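Local coordinates for protein aminoglycoside phosphotransferase (Alicyclobacillus acidocaldarius subsp. acidocaldarius, PDB 4PDY) that probably acts as a transferase of the aminoglycoside phosphotransferase family, which shares its kinase-like fold with protein kinases, at residues R194-S199 and L299-L304; L186-E191 and Q327-A332. All coordinates share one frame; numbering follows the deposited sequence.

Contact 1. Residues R194-S199 and L299-L304; sequences RDAAES and LRFPYL
The guanidinium of Arg300 meets a different acid on its face and at its edge. Glu198 OE1 sits over the centre of one face, 3.2 Å from Arg300 NE; no N-H points at it, so the attraction is one of charge alone. At the edge, Arg300 NH2 gives a hydrogen bond of 3.0 Å to Asp195 OD1, 153° at the hydrogen and close to the guanidinium plane, although the oxygen is met from above its own carboxylate plane. The Phe301 ring carries Pro302 CD on one face, offset toward the rim, while Ser199 OG lies at its edge, 3.7 Å from Phe301 CD1; that hydroxyl is hydrogen-bonded to Ala297 O. Arg300 starts with CG anti to its backbone N, then bends at chi2 (59°) and chi3 (71°), which brings the chain across Asp195 and Glu198, with Arg300 CG 3.4 Å from Asp195 O. Ala196 CB packs against both Phe301 CE1, at 4.0 Å, and Pro302 CD, where the chain makes an inverse gamma turn and starts its next helix. Asp195 is tied further by Arg335 and Gln336, the latter also bonding Arg300 NH2. An alanine at Arg300 removes the cation Asp195 and Glu198 share, and would probably weaken the hold on Glu198 and loosen the joint, although Asp195 keeps Arg335. The whole is buried: the break between helices 289-300 and 303-315 rests on helix 189-203, with helix 319-347 beside the charged end and helix 154-173, through Trp162, beside Ala196 and Phe301.

Contact 2. Residues L186-E191 and Q327-A332; sequences LSMRDE and QYAVQA
Glu191 OE1 is gripped by two water molecules, each donating a hydrogen bond of 2.9 Å to it. One of them donates its other hydrogen bond to Ala332 O, the backbone carbonyl of the opposing helix. The other accepts from Tyr328 OH at 2.6 Å and lies in the plane of the phenol ring at its edge. The acid reaches that far because its chain is stretched out, CG anti to the backbone N (chi1 173°) and extended beyond, so that carboxylate and phenol approach tip to tip, their planes 67° apart. The closest direct approach is the carboxylate oxygen Glu191 OE1 against the methyl Ala332 CB, 3.6 Å. Three residues earlier, selenomethionine Met188 leaves its backbone in the crowded position, CG between N and the carbonyl carbon, and bends at chi3. Its apolar end makes two contacts: SE comes obliquely to Tyr328 CD2 at 4.2 Å, and the methyl CE reaches Ala329 CB at the same distance. Met188 is also the N-cap residue of helix 189-203, in the short break after helix 180-187. The arrangement is a water-bridged helix-helix contact near the surface with a Met-aromatic pair, joining the start of helix 189-203 to the long helix 319-347.

Overall arrangement
Both contacts use helix 189-203: contact 1 sets it against the break between helices 289-300 and 303-315, contact 2 sets its start against helix 319-347. Their centres lie 12 Å apart on the same side of the molecule. Contact 1 is buried and uses direct charge pairing, with a salt-bridge network and apolar packing. Contact 2 is nearer the surface and much smaller, 177 against 357 Å², and its polar links run through water. Along the chain contact 1 is nested within the loop that contact 2 closes. Tyr328 bridges them: its CD1 packs 3.6 Å from Leu304 CD2, while its hydroxyl end lies by Pro302. Helix 319-347 therefore lines contact 1 and forms one side of contact 2.

Contact 1. Residues R194-S199 and L299-L304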
loop_
_atom_site.group_PDB
_atom_site.type_symbol
_atom_site.label_atom_id
_atom_site.label_comp_id
_atom_site.label_asym_id
_atom_site.label_seq_id
_atom_site.Cartn_x
_atom_site.Cartn_y
_atom_site.Cartn_z
ATOM N N ARG A 194 19.678 -8.409 13.971
ATOM C CA ARG A 194 19.223 -7.625 15.123
ATOM C C ARG A 194 17.844 -7.031 14.866
ATOM O O ARG A 194 16.941 -7.123 15.690
ATOM C CB ARG A 194 20.209 -6.506 15.463
ATOM C CG ARG A 194 19.931 -5.875 16.816
ATOM C CD ARG A 194 20.695 -4.587 17.116
ATOM N NE ARG A 194 21.989 -4.477 16.442
ATOM C CZ ARG A 194 22.316 -3.582 15.504
ATOM N NH1 ARG A 194 21.467 -2.656 15.087
ATOM N NH2 ARG A 194 23.535 -3.607 14.985
ATOM N N ASP A 195 17.674 -6.424 13.692
ATOM C CA ASP A 195 16.399 -5.808 13.377
ATOM C C ASP A 195 15.255 -6.824 13.273
ATOM O O ASP A 195 14.152 -6.581 13.762
ATOM C CB ASP A 195 16.491 -5.048 12.050
ATOM C CG ASP A 195 17.167 -3.686 12.158
ATOM O OD1 ASP A 195 17.363 -3.168 13.273
ATOM O OD2 ASP A 195 17.480 -3.119 11.076
ATOM N N ALA A 196 15.499 -7.955 12.604
ATOM C CA ALA A 196 14.473 -8.988 12.497
ATOM C C ALA A 196 14.081 -9.510 13.886
ATOM O O ALA A 196 12.896 -9.683 14.162
ATOM C CB ALA A 196 14.944 -10.138 11.623
ATOM N N ALA A 197 15.077 -9.773 14.740
ATOM C CA ALA A 197 14.810 -10.254 16.093
ATOM C C ALA A 197 14.012 -9.245 16.907
ATOM O O ALA A 197 13.076 -9.622 17.609
ATOM C CB ALA A 197 16.115 -10.617 16.786
ATOM N N GLU A 198 14.352 -7.954 16.787
ATOM C CA GLU A 198 13.636 -6.912 17.529
ATOM C C GLU A 198 12.206 -6.799 17.036
ATOM O O GLU A 198 11.289 -6.620 17.827
ATOM C CB GLU A 198 14.351 -5.560 17.430
ATOM C CG GLU A 198 15.684 -5.531 18.171
ATOM C CD GLU A 198 16.440 -4.220 18.025
ATOM O OE1 GLU A 198 15.891 -3.288 17.435
ATOM O OE2 GLU A 198 17.583 -4.111 18.521
ATOM N N SER A 199 12.021 -6.929 15.719
ATOM C CA SER A 199 10.675 -6.888 15.151
ATOM C C SER A 199 9.793 -8.041 15.635
ATOM O O SER A 199 8.674 -7.830 16.106
ATOM C CB SER A 199 10.754 -6.894 13.618
ATOM O OG SER A 199 9.473 -7.102 13.040
ATOM N N LEU A 299 7.803 -1.631 10.918
ATOM C CA LEU A 299 8.927 -0.852 10.403
ATOM C C LEU A 299 10.308 -1.356 10.768
ATOM O O LEU A 299 11.250 -1.225 9.989
ATOM C CB LEU A 299 8.870 0.574 10.873
ATOM C CG LEU A 299 7.753 1.424 10.362
ATOM C CD1 LEU A 299 7.884 2.821 10.936
ATOM C CD2 LEU A 299 7.808 1.452 8.841
ATOM N N ARG A 300 10.432 -1.959 11.953
ATOM C CA ARG A 300 11.725 -2.435 12.390
ATOM C C ARG A 300 12.209 -3.602 11.536
ATOM O O ARG A 300 13.413 -3.795 11.368
ATOM C CB ARG A 300 11.631 -2.871 13.865
ATOM C CG ARG A 300 12.857 -3.555 14.465
ATOM C CD ARG A 300 14.123 -2.734 14.426
ATOM N NE ARG A 300 14.084 -1.623 15.358
ATOM C CZ ARG A 300 15.076 -0.750 15.533
ATOM N NH1 ARG A 300 14.939 0.204 16.442
ATOM N NH2 ARG A 300 16.205 -0.846 14.825
ATOM N N PHE A 301 11.282 -4.400 11.018
ATOM C CA PHE A 301 11.691 -5.560 10.218
ATOM C C PHE A 301 12.433 -5.083 8.963
ATOM O O PHE A 301 11.963 -4.130 8.327
ATOM C CB PHE A 301 10.505 -6.385 9.754
ATOM C CG PHE A 301 10.910 -7.715 9.235
ATOM C CD1 PHE A 301 11.048 -8.810 10.098
ATOM C CD2 PHE A 301 11.218 -7.870 7.890
ATOM C CE1 PHE A 301 11.459 -10.028 9.613
ATOM C CE2 PHE A 301 11.637 -9.090 7.402
ATOM C CZ PHE A 301 11.758 -10.175 8.259
ATOM N N PRO A 302 13.547 -5.728 8.592
ATOM C CA PRO A 302 14.296 -5.349 7.381
ATOM C C PRO A 302 13.631 -5.878 6.095
ATOM O O PRO A 302 14.124 -6.783 5.422
ATOM C CB PRO A 302 15.682 -5.948 7.629
ATOM C CG PRO A 302 15.398 -7.189 8.415
ATOM C CD PRO A 302 14.211 -6.851 9.300
ATOM N N TYR A 303 12.479 -5.303 5.810
ATOM C CA TYR A 303 11.634 -5.740 4.721
ATOM C C TYR A 303 12.302 -5.604 3.355
ATOM O O TYR A 303 12.230 -6.502 2.543
ATOM C CB TYR A 303 10.351 -4.896 4.719
ATOM C CG TYR A 303 9.459 -5.136 3.536
ATOM C CD1 TYR A 303 8.652 -6.270 3.443
ATOM C CD2 TYR A 303 9.428 -4.213 2.495
ATOM C CE1 TYR A 303 7.842 -6.479 2.339
ATOM C CE2 TYR A 303 8.612 -4.407 1.400
ATOM C CZ TYR A 303 7.817 -5.523 1.320
ATOM O OH TYR A 303 7.044 -5.661 0.184
ATOM N N LEU A 304 12.955 -4.473 3.123
ATOM C CA LEU A 304 13.525 -4.265 1.794
ATOM C C LEU A 304 14.668 -5.249 1.497
ATOM O O LEU A 304 14.684 -5.877 0.439
ATOM C CB LEU A 304 13.888 -2.783 1.561
ATOM C CG LEU A 304 14.561 -2.294 0.284
ATOM C CD1 LEU A 304 14.118 -0.872 -0.041
ATOM C CD2 LEU A 304 16.063 -2.321 0.496
#

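Contact 2. Residues L186-E191 and Q327-A332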
loop_
_atom_site.group_PDB
_atom_site.type_symbol
_atom_site.label_atom_id
_atom_site.label_comp_id
_atom_site.label_asym_id
_atom_site.label_seq_id
_atom_site.Cartn_x
_atom_site.Cartn_y
_atom_site.Cartn_z
ATOM N N LEU A 186 26.191 -9.963 2.921
ATOM C CA LEU A 186 26.927 -10.594 4.035
ATOM C C LEU A 186 27.466 -9.570 5.031
ATOM O O LEU A 186 27.478 -9.830 6.249
ATOM C CB LEU A 186 28.042 -11.501 3.508
ATOM C CG LEU A 186 27.524 -12.772 2.823
ATOM C CD1 LEU A 186 28.586 -13.368 1.925
ATOM C CD2 LEU A 186 27.036 -13.791 3.848
ATOM N N SER A 187 27.867 -8.409 4.523
ATOM C CA SER A 187 28.417 -7.361 5.372
ATOM C C SER A 187 27.411 -6.795 6.364
ATOM O O SER A 187 27.816 -6.184 7.349
ATOM C CB SER A 187 28.987 -6.203 4.547
ATOM O OG SER A 187 27.962 -5.359 4.019
HETATM N N MSE A 188 26.116 -6.961 6.105
HETATM C CA MSE A 188 25.093 -6.404 6.999
HETATM C C MSE A 188 24.328 -7.459 7.780
HETATM O O MSE A 188 23.306 -7.135 8.384
HETATM C CB MSE A 188 24.170 -5.440 6.251
HETATM C CG MSE A 188 23.383 -6.172 5.200
HETATM SE SE MSE A 188 22.090 -4.972 4.309
HETATM C CE MSE A 188 23.449 -4.407 3.130
ATOM N N ARG A 189 24.824 -8.696 7.831
ATOM C CA ARG A 189 24.083 -9.769 8.496
ATOM C C ARG A 189 23.749 -9.458 9.946
ATOM O O ARG A 189 22.656 -9.750 10.400
ATOM C CB ARG A 189 24.883 -11.064 8.488
ATOM C CG ARG A 189 24.866 -11.796 7.167
ATOM C CD ARG A 189 25.831 -12.978 7.232
ATOM N NE ARG A 189 27.207 -12.529 7.010
ATOM C CZ ARG A 189 28.283 -13.304 7.091
ATOM N NH1 ARG A 189 28.180 -14.594 7.437
ATOM N NH2 ARG A 189 29.478 -12.769 6.839
ATOM N N ASP A 190 24.694 -8.890 10.683
ATOM C CA ASP A 190 24.467 -8.699 12.106
ATOM C C ASP A 190 23.382 -7.644 12.339
ATOM O O ASP A 190 22.504 -7.854 13.196
ATOM C CB ASP A 190 25.772 -8.396 12.849
ATOM C CG ASP A 190 26.700 -9.623 12.935
ATOM O OD1 ASP A 190 26.326 -10.651 13.571
ATOM O OD2 ASP A 190 27.812 -9.559 12.371
ATOM N N GLU A 191 23.360 -6.569 11.533
ATOM C CA GLU A 191 22.291 -5.574 11.670
ATOM C C GLU A 191 20.942 -6.136 11.235
ATOM O O GLU A 191 19.910 -5.848 11.835
ATOM C CB GLU A 191 22.578 -4.286 10.888
ATOM C CG GLU A 191 21.398 -3.296 10.882
ATOM C CD GLU A 191 21.627 -2.038 10.043
ATOM O OE1 GLU A 191 21.001 -1.907 8.929
ATOM O OE2 GLU A 191 22.435 -1.191 10.506
ATOM N N GLN A 327 21.454 1.369 -1.813
ATOM C CA GLN A 327 20.733 2.482 -1.222
ATOM C C GLN A 327 20.307 2.184 0.211
ATOM O O GLN A 327 20.358 3.070 1.058
ATOM C CB GLN A 327 19.507 2.878 -2.052
ATOM C CG GLN A 327 18.633 3.927 -1.359
ATOM C CD GLN A 327 17.755 4.727 -2.297
ATOM O OE1 GLN A 327 18.192 5.149 -3.372
ATOM N NE2 GLN A 327 16.509 4.973 -1.877
ATOM N N TYR A 328 19.898 0.944 0.486
ATOM C CA TYR A 328 19.537 0.584 1.855
ATOM C C TYR A 328 20.758 0.741 2.773
ATOM O O TYR A 328 20.659 1.273 3.875
ATOM C CB TYR A 328 19.031 -0.852 1.908
ATOM C CG TYR A 328 18.502 -1.254 3.281
ATOM C CD1 TYR A 328 17.180 -1.014 3.627
ATOM C CD2 TYR A 328 19.326 -1.833 4.222
ATOM C CE1 TYR A 328 16.691 -1.356 4.870
ATOM C CE2 TYR A 328 18.833 -2.195 5.457
ATOM C CZ TYR A 328 17.517 -1.950 5.770
ATOM O OH TYR A 328 17.002 -2.300 6.999
ATOM N N ALA A 329 21.915 0.289 2.314
ATOM C CA ALA A 329 23.140 0.394 3.094
ATOM C C ALA A 329 23.501 1.857 3.370
ATOM O O ALA A 329 23.882 2.217 4.480
ATOM C CB ALA A 329 24.278 -0.308 2.388
ATOM N N VAL A 330 23.382 2.694 2.342
ATOM C CA VAL A 330 23.647 4.137 2.483
ATOM C C VAL A 330 22.783 4.765 3.574
ATOM O O VAL A 330 23.260 5.574 4.374
ATOM C CB VAL A 330 23.443 4.886 1.145
ATOM C CG1 VAL A 330 23.375 6.389 1.350
ATOM C CG2 VAL A 330 24.565 4.526 0.187
ATOM N N GLN A 331 21.522 4.372 3.605
ATOM C CA GLN A 331 20.551 4.929 4.549
ATOM C C GLN A 331 20.451 4.217 5.890
ATOM O O GLN A 331 19.676 4.639 6.757
ATOM C CB GLN A 331 19.179 4.930 3.895
ATOM C CG GLN A 331 19.179 5.748 2.624
ATOM C CD GLN A 331 17.805 6.033 2.102
ATOM O OE1 GLN A 331 16.808 5.367 2.437
ATOM N NE2 GLN A 331 17.732 7.048 1.276
ATOM N N ALA A 332 21.220 3.153 6.064
ATOM C CA ALA A 332 21.002 2.269 7.205
ATOM C C ALA A 332 21.150 2.993 8.544
ATOM O O ALA A 332 20.347 2.772 9.454
ATOM C CB ALA A 332 21.921 1.063 7.133
HETATM O O HOH W 1 19.012 0.187 9.404
HETATM O O HOH W 2 18.586 -3.520 8.623
#